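Side-chain contacts in trichothecene 15-O-acetyltransferase TRI3 (Fusarium sporotrichioides, PDB 3FOT), which transfers an acetyl group to the 15-oxygen of trichothecene precursors such as 15-deacetylcalonectrin during biosynthesis of mycotoxins including T-2 toxin: residues E43-R47 with R48-D52; T67-T70 with L71-K75; T130-A134 with L135-S139; D190-G193 with C194-F197; K196-G199 with D200-L204. All blocks are in the same frame, centred on the assembly; numbering follows the deposited sequence.

In the fold
All five contacts are local, each within one continuous run of residues. Following the chain, interaction 1 ends helix 43-46 and turns the chain toward strand 53-61. Interaction 2 caps the start of helix 71-88, and interaction 3 does the same for helix 134-147, after strand 125-129. Interactions 4 and 5 are successive turns of helix 191-205. They overlap at K196 and F197, and their centres lie about 10 Å apart. The other contacts follow in series, without nesting or crossing. Strand 53-61 ties several together: it follows interaction 1 and is touched by side chains of interactions 3, 4 and 5.

Interaction 1: residues E43-R47 with R48-D52; sequences EEKNR and RALYD
K45 and N46 end their helix in a Schellman motif: K45 O accepts from L50 N at 3.0 Å, and N46 O accepts from A49 N at 3.0 Å. A49 is the C-prime residue and has a positive phi. K45 O also takes R48 N, which arrives from the opposite face of the carbonyl to L50 N. Two donors thus grip this oxygen at the helix end.

The R48 side chain folds back over the last turn. A bend at chi3 (-75°) brings its NE to E44 O at 2.8 Å, with the oxygen close to the guanidinium plane. NH2 adds only a weak bond to the same oxygen. L50 CD1 lies above one face of this guanidinium, toward its rim. The L50 and K45 side chains cross at about a right angle, with K45 CG 3.8 Å from L50 CD1. Further out, K45 CD meets the edge of the Y51 ring at CE2, 3.6 Å away. Within 43-47, R47 NE donates to the anti lone pair of E43 OE2 at 2.9 Å, a salt bridge. A water donates to both N46 O and D52 OD1.

Outside the contact, Y51 packs on helix 36-41, and Y51 O bonds to H186, the histidine of the HxxxDG motif of the BAHD superfamily. D52 pairs with N470 through backbone bonds as the chain enters strand 53-61.

Interaction 2: residues T67-T70 with L71-K75; sequences TLLT and LQNLK
L68 meets N73 through its carbonyl: N73 ND2 donates to L68 O at 3.0 Å. L68 O lies a little out of the plane of the N73 amide. L69 contributes an apolar contact, its CD2 methyl lying 4.2 Å from L74 CD2.

T70 carries most of the contact. Its backbone N donates to N73 OD1 at 2.8 Å in a nearly straight bond (174°). The donor comes from above the amide plane of N73. In return, T70 OG1 accepts from N73 N at 2.9 Å. Chi1 of T70 (67°) sets OG1 between its own backbone N and carbonyl carbon, facing the first turn. N73 has a similar first torsion (74°), which folds its amide back over T70. Bonds at both OD1 and ND2 hold the amide in this rotation. T70 O then takes L74 N at 2.9 Å and starts the regular helix pattern.

Nearby, L71 packs on strands 125-129 and 158-163, and L74 reaches L161 of the latter. The bond from N73 to the loop carbonyl of L68 is an addition to the cap. The reciprocal bonds between T70 and N73 are those of a capping box, with T70 as N-cap of helix 71-88.

Interaction 3: residues T130-A134 with L135-S139; sequences TAKSA and LDLWS
S133 and D136 exchange two bonds. S133 N donates to D136 OD2 at 3.0 Å, meeting the carboxylate from above its plane. D136 N donates back to S133 OG, also at 3.0 Å. The S133 hydroxyl sits between its own backbone N and carbonyl carbon (chi1 72°), which turns it toward the first helical turn. Behind it the main-chain pattern begins, with L137 N on S133 O and W138 N on A134 O.

K132 lies alongside this pair. Its CB is 3.7 Å from D136 CB, and its chain crosses L137 at a slant, with CD 4.1 Å from L137 CB. The amine end turns elsewhere, to Q128 and in a salt bridge to E140. K132 N is held by T130 OG1 at 3.1 Å, an ST turn just before the cap.

Further out, E179 accepts from A134 N, while A134 and L137 pack on L181. W138 NE1 bonds to N470, and its ring meets Y54 edge to face.

The negative carboxylate of D136 at this helix start would probably be favoured by the helix dipole. The S133-D136 exchange is a capping box at the start of helix 134-147.

Interaction 4: residues D190-G193 with C194-F197; sequences DGIG and CRKF
R195 folds back toward G191, and its guanidinium presents an edge to the G191 carbonyl. R195 NE donates to G191 O at 3.0 Å, from well above the carbonyl plane. R195 N reaches the same oxygen from the opposite face at 3.1 Å. The bend at chi3 (-76°) brings NE round to this oxygen. I192 and R195 cross at a slant, with I192 CG1 3.9 Å from NH2. I192 and K196 instead run side by side in the same direction, and I192 CG2 touches K196 CD at 3.7 Å. D190 caps the helix: its OD1 accepts from G193 N at 2.9 Å.

D190 and G191 close the HxxxDG motif of the BAHD superfamily. While OD1 caps the helix, D190 OD2 forms a salt bridge to R342 and accepts from C357 N and Q358 NE2. R195 NH1 bonds to D439 O, and the guanidinium makes a cation-pi contact with F467. The buried guanidinium charge is probably stabilised by the G191 and D439 carbonyls and the F467 ring.

Interaction 5: residues K196-G199 with D200-L204; sequences KFVG and DLFRL
F202 and V198 meet because their first torsions set both side chains pointing the same way. V198 CG1 is anti to its backbone N (chi1 170°), while F202 CG is anti to its carbonyl carbon (chi1 -72°). V198 CG1 then lies over one face of the F202 ring, 4.2 Å from the centroid. It is a CH-pi contact, with the methyl somewhat toward the rim at CE2 and CZ.

F197 and L201 pair one residue earlier on the helix. Their side chains cross at a slant, and F197 CE2 touches L201 CD1 at 3.7 Å. Under these side chains run ordinary helical bonds, among them L201 N to F197 O at 3.0 Å and F202 N to V198 O at 3.0 Å.

The polar side is carried by D200 and R203. R203 NH1 forms a salt bridge to D200 OD1 at 3.0 Å. The oxygen lies near the guanidinium plane, but the guanidinium comes to the carboxylate from above its plane. The other carboxylate oxygen, D200 OD2, is hydrogen-bonded to Y354 OH, and R203 NH1 also forms a salt bridge to E88.

Helix 191-205 packs here on two strands of the six-stranded sheet. V198 and L201 meet F182 and F202 meets I180, both of strand 177-184. V198 and F202 also reach I55 and T57 of strand 53-61. F197, L201 and L204 lie against A85 of helix 71-88.

Interaction 1: residues E43-R47 with R48-D52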
loop_
_atom_site.group_PDB
_atom_site.type_symbol
_atom_site.label_atom_id
_atom_site.label_comp_id
_atom_site.label_asym_id
_atom_site.label_seq_id
_atom_site.Cartn_x
_atom_site.Cartn_y
_atom_site.Cartn_z
ATOM N N GLU A 43 9.499 2.610 16.263
ATOM C CA GLU A 43 9.031 3.815 16.952
ATOM C C GLU A 43 9.542 5.116 16.336
ATOM O O GLU A 43 8.752 6.030 16.075
ATOM C CB GLU A 43 9.323 3.732 18.454
ATOM C CG GLU A 43 8.702 4.890 19.213
ATOM C CD GLU A 43 8.823 4.760 20.694
ATOM O OE1 GLU A 43 9.456 3.793 21.189
ATOM O OE2 GLU A 43 8.285 5.653 21.353
ATOM N N GLU A 44 10.849 5.199 16.084
ATOM C CA GLU A 44 11.458 6.427 15.553
ATOM C C GLU A 44 10.980 6.815 14.134
ATOM O O GLU A 44 11.134 7.970 13.724
ATOM C CB GLU A 44 13.000 6.357 15.606
ATOM C CG GLU A 44 13.680 5.282 14.734
ATOM C CD GLU A 44 13.819 3.905 15.382
ATOM O OE1 GLU A 44 13.177 3.615 16.434
ATOM O OE2 GLU A 44 14.559 3.077 14.786
ATOM N N LYS A 45 10.447 5.846 13.404
ATOM C CA LYS A 45 9.908 6.073 12.060
ATOM C C LYS A 45 8.400 6.260 12.072
ATOM O O LYS A 45 7.877 7.172 11.421
ATOM C CB LYS A 45 10.301 4.919 11.150
ATOM C CG LYS A 45 11.795 4.701 11.066
ATOM C CD LYS A 45 12.085 3.986 9.775
ATOM C CE LYS A 45 13.416 3.273 9.792
ATOM N NZ LYS A 45 14.529 4.242 9.799
ATOM N N ASN A 46 7.702 5.404 12.812
ATOM C CA ASN A 46 6.254 5.512 12.946
ATOM C C ASN A 46 5.819 6.860 13.558
ATOM O O ASN A 46 4.825 7.455 13.123
ATOM C CB ASN A 46 5.715 4.323 13.742
ATOM C CG ASN A 46 4.239 4.099 13.512
ATOM O OD1 ASN A 46 3.416 4.670 14.221
ATOM N ND2 ASN A 46 3.892 3.282 12.493
ATOM N N ARG A 47 6.554 7.336 14.573
ATOM C CA ARG A 47 6.268 8.658 15.165
ATOM C C ARG A 47 6.435 9.813 14.180
ATOM O O ARG A 47 5.860 10.884 14.384
ATOM C CB ARG A 47 7.099 8.901 16.437
ATOM C CG ARG A 47 6.636 8.056 17.595
ATOM C CD ARG A 47 7.376 8.400 18.908
ATOM N NE ARG A 47 6.759 7.704 20.036
ATOM C CZ ARG A 47 5.672 8.111 20.689
ATOM N NH1 ARG A 47 5.028 9.221 20.334
ATOM N NH2 ARG A 47 5.211 7.400 21.696
ATOM N N ARG A 48 7.192 9.585 13.106
ATOM C CA ARG A 48 7.429 10.602 12.097
ATOM C C ARG A 48 6.643 10.305 10.822
ATOM O O ARG A 48 6.862 10.946 9.803
ATOM C CB ARG A 48 8.900 10.673 11.761
ATOM C CG ARG A 48 9.746 11.358 12.820
ATOM C CD ARG A 48 11.173 11.514 12.284
ATOM N NE ARG A 48 11.901 10.244 12.301
ATOM C CZ ARG A 48 12.898 9.918 11.477
ATOM N NH1 ARG A 48 13.290 10.761 10.519
ATOM N NH2 ARG A 48 13.493 8.735 11.611
ATOM N N ALA A 49 5.727 9.336 10.909
ATOM C CA ALA A 49 4.844 8.969 9.793
ATOM C C ALA A 49 5.607 8.512 8.554
ATOM O O ALA A 49 5.128 8.698 7.430
ATOM C CB ALA A 49 3.920 10.155 9.434
ATOM N N LEU A 50 6.777 7.897 8.760
ATOM C CA LEU A 50 7.697 7.636 7.661
ATOM C C LEU A 50 7.158 6.636 6.648
ATOM O O LEU A 50 7.564 6.700 5.505
ATOM C CB LEU A 50 9.089 7.204 8.144
ATOM C CG LEU A 50 9.919 8.244 8.923
ATOM C CD1 LEU A 50 11.369 7.779 8.963
ATOM C CD2 LEU A 50 9.776 9.632 8.315
ATOM N N TYR A 51 6.277 5.727 7.062
ATOM C CA TYR A 51 5.665 4.762 6.113
ATOM C C TYR A 51 4.138 4.910 5.943
ATOM O O TYR A 51 3.484 3.961 5.511
ATOM C CB TYR A 51 5.923 3.306 6.537
ATOM C CG TYR A 51 7.368 2.859 6.531
ATOM C CD1 TYR A 51 7.915 2.250 5.410
ATOM C CD2 TYR A 51 8.173 3.023 7.654
ATOM C CE1 TYR A 51 9.245 1.809 5.404
ATOM C CE2 TYR A 51 9.492 2.587 7.667
ATOM C CZ TYR A 51 10.024 1.989 6.534
ATOM O OH TYR A 51 11.345 1.566 6.512
ATOM N N ASP A 52 3.584 6.070 6.282
ATOM C CA ASP A 52 2.124 6.254 6.296
ATOM C C ASP A 52 1.547 5.994 4.895
ATOM O O ASP A 52 2.185 6.320 3.879
ATOM C CB ASP A 52 1.751 7.676 6.739
ATOM C CG ASP A 52 1.675 7.843 8.259
ATOM O OD1 ASP A 52 2.256 7.028 9.022
ATOM O OD2 ASP A 52 1.021 8.815 8.712
HETATM O O HOH W 1 2.319 7.140 11.806
#

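Interaction 2: residues T67-T70 with L71-K75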
loop_
_atom_site.group_PDB
_atom_site.type_symbol
_atom_site.label_atom_id
_atom_site.label_comp_id
_atom_site.label_asym_id
_atom_site.label_seq_id
_atom_site.Cartn_x
_atom_site.Cartn_y
_atom_site.Cartn_z
ATOM N N THR A 67 -31.013 14.359 -5.371
ATOM C CA THR A 67 -30.125 13.994 -4.263
ATOM C C THR A 67 -29.281 15.201 -3.881
ATOM O O THR A 67 -28.476 15.673 -4.696
ATOM C CB THR A 67 -29.170 12.858 -4.679
ATOM O OG1 THR A 67 -29.917 11.659 -4.851
ATOM C CG2 THR A 67 -28.090 12.626 -3.613
ATOM N N LEU A 68 -29.436 15.680 -2.644
ATOM C CA LEU A 68 -28.693 16.843 -2.188
ATOM C C LEU A 68 -27.477 16.442 -1.358
ATOM O O LEU A 68 -27.624 15.943 -0.236
ATOM C CB LEU A 68 -29.618 17.728 -1.345
ATOM C CG LEU A 68 -29.094 19.013 -0.728
ATOM C CD1 LEU A 68 -28.348 19.850 -1.737
ATOM C CD2 LEU A 68 -30.318 19.759 -0.194
ATOM N N LEU A 69 -26.290 16.703 -1.888
ATOM C CA LEU A 69 -25.059 16.413 -1.175
ATOM C C LEU A 69 -24.393 17.687 -0.718
ATOM O O LEU A 69 -24.346 18.678 -1.461
ATOM C CB LEU A 69 -24.103 15.653 -2.091
ATOM C CG LEU A 69 -24.607 14.304 -2.622
ATOM C CD1 LEU A 69 -23.539 13.728 -3.573
ATOM C CD2 LEU A 69 -24.931 13.346 -1.467
ATOM N N THR A 70 -23.883 17.675 0.511
ATOM C CA THR A 70 -23.028 18.764 0.979
ATOM C C THR A 70 -21.826 18.152 1.678
ATOM O O THR A 70 -21.849 16.987 2.018
ATOM C CB THR A 70 -23.720 19.723 1.977
ATOM O OG1 THR A 70 -23.988 19.027 3.210
ATOM C CG2 THR A 70 -25.028 20.306 1.386
ATOM N N LEU A 71 -20.781 18.939 1.917
ATOM C CA LEU A 71 -19.658 18.379 2.696
ATOM C C LEU A 71 -20.114 17.989 4.096
ATOM O O LEU A 71 -19.738 16.921 4.610
ATOM C CB LEU A 71 -18.461 19.341 2.735
ATOM C CG LEU A 71 -17.771 19.565 1.387
ATOM C CD1 LEU A 71 -16.857 20.807 1.519
ATOM C CD2 LEU A 71 -16.954 18.372 0.997
ATOM N N GLN A 72 -20.954 18.829 4.712
ATOM C CA GLN A 72 -21.505 18.511 6.028
ATOM C C GLN A 72 -22.312 17.175 6.062
ATOM O O GLN A 72 -22.085 16.313 6.929
ATOM C CB GLN A 72 -22.310 19.715 6.567
ATOM C CG GLN A 72 -23.058 19.443 7.889
ATOM C CD GLN A 72 -23.597 20.722 8.584
ATOM O OE1 GLN A 72 -22.852 21.672 8.826
ATOM N NE2 GLN A 72 -24.857 20.709 8.946
ATOM N N ASN A 73 -23.211 16.955 5.098
ATOM C CA ASN A 73 -23.964 15.712 5.130
ATOM C C ASN A 73 -23.161 14.493 4.651
ATOM O O ASN A 73 -23.402 13.380 5.120
ATOM C CB ASN A 73 -25.419 15.823 4.583
ATOM C CG ASN A 73 -25.503 15.934 3.068
ATOM O OD1 ASN A 73 -24.569 15.632 2.342
ATOM N ND2 ASN A 73 -26.682 16.361 2.580
ATOM N N LEU A 74 -22.135 14.723 3.813
ATOM C CA LEU A 74 -21.224 13.627 3.443
ATOM C C LEU A 74 -20.419 13.161 4.652
ATOM O O LEU A 74 -20.243 11.954 4.879
ATOM C CB LEU A 74 -20.303 14.020 2.278
ATOM C CG LEU A 74 -20.998 14.027 0.904
ATOM C CD1 LEU A 74 -20.144 14.754 -0.159
ATOM C CD2 LEU A 74 -21.320 12.583 0.463
ATOM N N LYS A 75 -19.960 14.122 5.452
ATOM C CA LYS A 75 -19.236 13.807 6.670
ATOM C C LYS A 75 -20.167 13.002 7.563
ATOM O O LYS A 75 -19.766 11.974 8.127
ATOM C CB LYS A 75 -18.778 15.087 7.364
ATOM C CG LYS A 75 -18.221 14.870 8.785
ATOM C CD LYS A 75 -17.347 16.057 9.210
ATOM C CE LYS A 75 -17.305 16.205 10.720
ATOM N NZ LYS A 75 -16.651 15.086 11.449
#

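Interaction 3: residues T130-A134 with L135-S139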
loop_
_atom_site.group_PDB
_atom_site.type_symbol
_atom_site.label_atom_id
_atom_site.label_comp_id
_atom_site.label_asym_id
_atom_site.label_seq_id
_atom_site.Cartn_x
_atom_site.Cartn_y
_atom_site.Cartn_z
ATOM N N THR A 130 -12.701 23.693 -0.598
ATOM C CA THR A 130 -11.412 24.039 -1.168
ATOM C C THR A 130 -11.299 23.548 -2.610
ATOM O O THR A 130 -11.936 22.577 -2.977
ATOM C CB THR A 130 -10.228 23.414 -0.339
ATOM O OG1 THR A 130 -8.966 23.827 -0.895
ATOM C CG2 THR A 130 -10.317 21.869 -0.329
ATOM N N ALA A 131 -10.465 24.209 -3.406
ATOM C CA ALA A 131 -10.130 23.725 -4.741
ATOM C C ALA A 131 -8.948 22.744 -4.769
ATOM O O ALA A 131 -8.671 22.168 -5.806
ATOM C CB ALA A 131 -9.871 24.911 -5.701
ATOM N N LYS A 132 -8.252 22.567 -3.642
ATOM C CA LYS A 132 -7.121 21.632 -3.586
ATOM C C LYS A 132 -7.572 20.195 -3.839
ATOM O O LYS A 132 -8.673 19.781 -3.417
ATOM C CB LYS A 132 -6.301 21.766 -2.287
ATOM C CG LYS A 132 -6.848 21.079 -1.053
ATOM C CD LYS A 132 -6.045 21.404 0.248
ATOM C CE LYS A 132 -6.362 22.810 0.771
ATOM N NZ LYS A 132 -6.155 22.959 2.242
ATOM N N SER A 133 -6.724 19.454 -4.549
ATOM C CA SER A 133 -6.937 18.021 -4.768
ATOM C C SER A 133 -6.546 17.220 -3.516
ATOM O O SER A 133 -5.905 17.749 -2.611
ATOM C CB SER A 133 -6.084 17.532 -5.940
ATOM O OG SER A 133 -4.714 17.490 -5.584
ATOM N N ALA A 134 -6.909 15.936 -3.494
ATOM C CA ALA A 134 -6.474 15.050 -2.413
ATOM C C ALA A 134 -4.935 14.998 -2.300
ATOM O O ALA A 134 -4.385 15.037 -1.190
ATOM C CB ALA A 134 -7.083 13.634 -2.596
ATOM N N LEU A 135 -4.237 14.893 -3.435
ATOM C CA LEU A 135 -2.765 14.872 -3.392
ATOM C C LEU A 135 -2.152 16.210 -2.996
ATOM O O LEU A 135 -1.081 16.230 -2.414
ATOM C CB LEU A 135 -2.144 14.341 -4.692
ATOM C CG LEU A 135 -2.402 12.830 -4.886
ATOM C CD1 LEU A 135 -1.855 12.345 -6.219
ATOM C CD2 LEU A 135 -1.864 11.967 -3.749
ATOM N N ASP A 136 -2.827 17.318 -3.313
ATOM C CA ASP A 136 -2.396 18.648 -2.831
ATOM C C ASP A 136 -2.407 18.652 -1.314
ATOM O O ASP A 136 -1.486 19.137 -0.672
ATOM C CB ASP A 136 -3.345 19.759 -3.304
ATOM C CG ASP A 136 -3.186 20.109 -4.770
ATOM O OD1 ASP A 136 -2.166 19.754 -5.386
ATOM O OD2 ASP A 136 -4.121 20.738 -5.312
ATOM N N LEU A 137 -3.460 18.088 -0.744
ATOM C CA LEU A 137 -3.584 18.006 0.708
ATOM C C LEU A 137 -2.533 17.081 1.332
ATOM O O LEU A 137 -1.982 17.379 2.399
ATOM C CB LEU A 137 -4.988 17.546 1.078
ATOM C CG LEU A 137 -5.269 17.423 2.570
ATOM C CD1 LEU A 137 -5.015 18.749 3.301
ATOM C CD2 LEU A 137 -6.721 16.907 2.759
ATOM N N TRP A 138 -2.225 15.979 0.664
ATOM C CA TRP A 138 -1.131 15.123 1.129
ATOM C C TRP A 138 0.144 15.965 1.274
ATOM O O TRP A 138 0.826 15.935 2.314
ATOM C CB TRP A 138 -0.933 13.977 0.123
ATOM C CG TRP A 138 0.316 13.161 0.384
ATOM C CD1 TRP A 138 0.605 12.477 1.503
ATOM C CD2 TRP A 138 1.421 12.985 -0.500
ATOM N NE1 TRP A 138 1.847 11.867 1.388
ATOM C CE2 TRP A 138 2.368 12.176 0.165
ATOM C CE3 TRP A 138 1.706 13.435 -1.792
ATOM C CZ2 TRP A 138 3.566 11.778 -0.423
ATOM C CZ3 TRP A 138 2.906 13.045 -2.384
ATOM C CH2 TRP A 138 3.823 12.224 -1.699
ATOM N N SER A 139 0.462 16.709 0.215
ATOM C CA SER A 139 1.647 17.569 0.201
ATOM C C SER A 139 1.629 18.516 1.400
ATOM O O SER A 139 2.631 18.680 2.103
ATOM C CB SER A 139 1.708 18.368 -1.109
ATOM O OG SER A 139 1.993 17.500 -2.204
#

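Interaction 4: residues D190-G193 with C194-F197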
loop_
_atom_site.group_PDB
_atom_site.type_symbol
_atom_site.label_atom_id
_atom_site.label_comp_id
_atom_site.label_asym_id
_atom_site.label_seq_id
_atom_site.Cartn_x
_atom_site.Cartn_y
_atom_site.Cartn_z
ATOM N N ASP A 190 -1.868 -3.686 5.320
ATOM C CA ASP A 190 -1.027 -3.508 4.138
ATOM C C ASP A 190 -1.846 -2.780 3.073
ATOM O O ASP A 190 -3.008 -2.431 3.315
ATOM C CB ASP A 190 -0.420 -4.825 3.631
ATOM C CG ASP A 190 -1.439 -5.887 3.357
ATOM O OD1 ASP A 190 -2.632 -5.572 3.215
ATOM O OD2 ASP A 190 -1.015 -7.061 3.224
ATOM N N GLY A 191 -1.263 -2.525 1.911
ATOM C CA GLY A 191 -2.020 -1.848 0.845
ATOM C C GLY A 191 -3.317 -2.510 0.462
ATOM O O GLY A 191 -4.288 -1.832 0.130
ATOM N N ILE A 192 -3.345 -3.846 0.513
ATOM C CA ILE A 192 -4.545 -4.616 0.197
ATOM C C ILE A 192 -5.630 -4.375 1.238
ATOM O O ILE A 192 -6.779 -4.089 0.893
ATOM C CB ILE A 192 -4.193 -6.110 0.085
ATOM C CG1 ILE A 192 -3.241 -6.261 -1.110
ATOM C CG2 ILE A 192 -5.483 -6.997 0.022
ATOM C CD1 ILE A 192 -2.923 -7.616 -1.500
ATOM N N GLY A 193 -5.257 -4.487 2.505
ATOM C CA GLY A 193 -6.225 -4.363 3.569
ATOM C C GLY A 193 -6.813 -2.957 3.591
ATOM O O GLY A 193 -8.021 -2.770 3.826
ATOM N N CYS A 194 -5.964 -1.962 3.344
ATOM C CA CYS A 194 -6.401 -0.570 3.408
ATOM C C CYS A 194 -7.343 -0.288 2.232
ATOM O O CYS A 194 -8.407 0.310 2.410
ATOM C CB CYS A 194 -5.198 0.390 3.387
ATOM S SG CYS A 194 -5.651 2.028 3.968
ATOM N N ARG A 195 -6.993 -0.732 1.033
ATOM C CA ARG A 195 -7.927 -0.555 -0.100
ATOM C C ARG A 195 -9.236 -1.324 0.079
ATOM O O ARG A 195 -10.302 -0.816 -0.288
ATOM C CB ARG A 195 -7.263 -0.933 -1.417
ATOM C CG ARG A 195 -6.209 0.099 -1.776
ATOM C CD ARG A 195 -5.478 -0.289 -3.030
ATOM N NE ARG A 195 -4.518 -1.355 -2.784
ATOM C CZ ARG A 195 -3.982 -2.100 -3.740
ATOM N NH1 ARG A 195 -4.348 -1.914 -5.009
ATOM N NH2 ARG A 195 -3.121 -3.068 -3.421
ATOM N N LYS A 196 -9.168 -2.540 0.623
ATOM C CA LYS A 196 -10.393 -3.300 0.912
ATOM C C LYS A 196 -11.280 -2.467 1.855
ATOM O O LYS A 196 -12.484 -2.386 1.695
ATOM C CB LYS A 196 -10.078 -4.649 1.567
ATOM C CG LYS A 196 -9.562 -5.703 0.551
ATOM C CD LYS A 196 -9.012 -6.976 1.222
ATOM C CE LYS A 196 -10.099 -7.796 1.933
ATOM N NZ LYS A 196 -11.123 -8.407 1.011
ATOM N N PHE A 197 -10.658 -1.833 2.832
ATOM C CA PHE A 197 -11.423 -1.053 3.799
ATOM C C PHE A 197 -12.060 0.199 3.157
ATOM O O PHE A 197 -13.205 0.539 3.464
ATOM C CB PHE A 197 -10.538 -0.677 4.998
ATOM C CG PHE A 197 -11.318 -0.084 6.131
ATOM C CD1 PHE A 197 -11.958 -0.905 7.064
ATOM C CD2 PHE A 197 -11.420 1.301 6.257
ATOM C CE1 PHE A 197 -12.709 -0.347 8.121
ATOM C CE2 PHE A 197 -12.119 1.869 7.306
ATOM C CZ PHE A 197 -12.768 1.047 8.251
#

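Interaction 5: residues K196-G199 with D200-L204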
loop_
_atom_site.group_PDB
_atom_site.type_symbol
_atom_site.label_atom_id
_atom_site.label_comp_id
_atom_site.label_asym_id
_atom_site.label_seq_id
_atom_site.Cartn_x
_atom_site.Cartn_y
_atom_site.Cartn_z
ATOM N N LYS A 196 -9.168 -2.540 0.623
ATOM C CA LYS A 196 -10.393 -3.300 0.912
ATOM C C LYS A 196 -11.280 -2.467 1.855
ATOM O O LYS A 196 -12.484 -2.386 1.695
ATOM C CB LYS A 196 -10.078 -4.649 1.567
ATOM C CG LYS A 196 -9.562 -5.703 0.551
ATOM C CD LYS A 196 -9.012 -6.976 1.222
ATOM C CE LYS A 196 -10.099 -7.796 1.933
ATOM N NZ LYS A 196 -11.123 -8.407 1.011
ATOM N N PHE A 197 -10.658 -1.833 2.832
ATOM C CA PHE A 197 -11.423 -1.053 3.799
ATOM C C PHE A 197 -12.060 0.199 3.157
ATOM O O PHE A 197 -13.205 0.539 3.464
ATOM C CB PHE A 197 -10.538 -0.677 4.998
ATOM C CG PHE A 197 -11.318 -0.084 6.131
ATOM C CD1 PHE A 197 -11.958 -0.905 7.064
ATOM C CD2 PHE A 197 -11.420 1.301 6.257
ATOM C CE1 PHE A 197 -12.709 -0.347 8.121
ATOM C CE2 PHE A 197 -12.119 1.869 7.306
ATOM C CZ PHE A 197 -12.768 1.047 8.251
ATOM N N VAL A 198 -11.345 0.853 2.247
ATOM C CA VAL A 198 -11.926 1.968 1.458
ATOM C C VAL A 198 -13.175 1.434 0.705
ATOM O O VAL A 198 -14.243 2.057 0.719
ATOM C CB VAL A 198 -10.896 2.547 0.482
ATOM C CG1 VAL A 198 -11.543 3.519 -0.507
ATOM C CG2 VAL A 198 -9.775 3.263 1.280
ATOM N N GLY A 199 -13.026 0.270 0.077
ATOM C CA GLY A 199 -14.152 -0.367 -0.640
ATOM C C GLY A 199 -15.348 -0.585 0.274
ATOM O O GLY A 199 -16.523 -0.349 -0.113
ATOM N N ASP A 200 -15.061 -1.067 1.476
ATOM C CA ASP A 200 -16.106 -1.309 2.490
ATOM C C ASP A 200 -16.839 -0.023 2.843
ATOM O O ASP A 200 -18.054 -0.007 2.928
ATOM C CB ASP A 200 -15.491 -1.913 3.764
ATOM C CG ASP A 200 -14.942 -3.325 3.542
ATOM O OD1 ASP A 200 -15.404 -4.028 2.619
ATOM O OD2 ASP A 200 -14.026 -3.722 4.276
ATOM N N LEU A 201 -16.087 1.062 3.084
ATOM C CA LEU A 201 -16.702 2.367 3.354
ATOM C C LEU A 201 -17.598 2.815 2.205
ATOM O O LEU A 201 -18.688 3.340 2.439
ATOM C CB LEU A 201 -15.625 3.437 3.619
ATOM C CG LEU A 201 -14.862 3.277 4.943
ATOM C CD1 LEU A 201 -13.724 4.308 4.989
ATOM C CD2 LEU A 201 -15.828 3.457 6.154
ATOM N N PHE A 202 -17.147 2.621 0.968
ATOM C CA PHE A 202 -17.962 3.021 -0.202
ATOM C C PHE A 202 -19.241 2.192 -0.315
ATOM O O PHE A 202 -20.294 2.721 -0.717
ATOM C CB PHE A 202 -17.150 2.980 -1.514
ATOM C CG PHE A 202 -16.125 4.083 -1.645
ATOM C CD1 PHE A 202 -15.997 5.102 -0.676
ATOM C CD2 PHE A 202 -15.300 4.132 -2.772
ATOM C CE1 PHE A 202 -15.048 6.141 -0.830
ATOM C CE2 PHE A 202 -14.345 5.164 -2.918
ATOM C CZ PHE A 202 -14.236 6.167 -1.957
ATOM N N ARG A 203 -19.170 0.919 0.062
ATOM C CA ARG A 203 -20.380 0.096 0.164
ATOM C C ARG A 203 -21.295 0.596 1.298
ATOM O O ARG A 203 -22.464 0.904 1.082
ATOM C CB ARG A 203 -20.000 -1.359 0.407
ATOM C CG ARG A 203 -21.152 -2.202 0.975
ATOM C CD ARG A 203 -20.686 -3.649 1.090
ATOM N NE ARG A 203 -19.434 -3.876 1.843
ATOM C CZ ARG A 203 -19.355 -4.127 3.150
ATOM N NH1 ARG A 203 -18.168 -4.359 3.704
ATOM N NH2 ARG A 203 -20.459 -4.174 3.917
ATOM N N LEU A 204 -20.736 0.702 2.490
ATOM C CA LEU A 204 -21.497 1.012 3.717
ATOM C C LEU A 204 -22.139 2.383 3.679
ATOM O O LEU A 204 -23.275 2.558 4.142
ATOM C CB LEU A 204 -20.614 0.843 4.951
ATOM C CG LEU A 204 -20.208 -0.608 5.247
ATOM C CD1 LEU A 204 -19.019 -0.646 6.187
ATOM C CD2 LEU A 204 -21.425 -1.411 5.818
#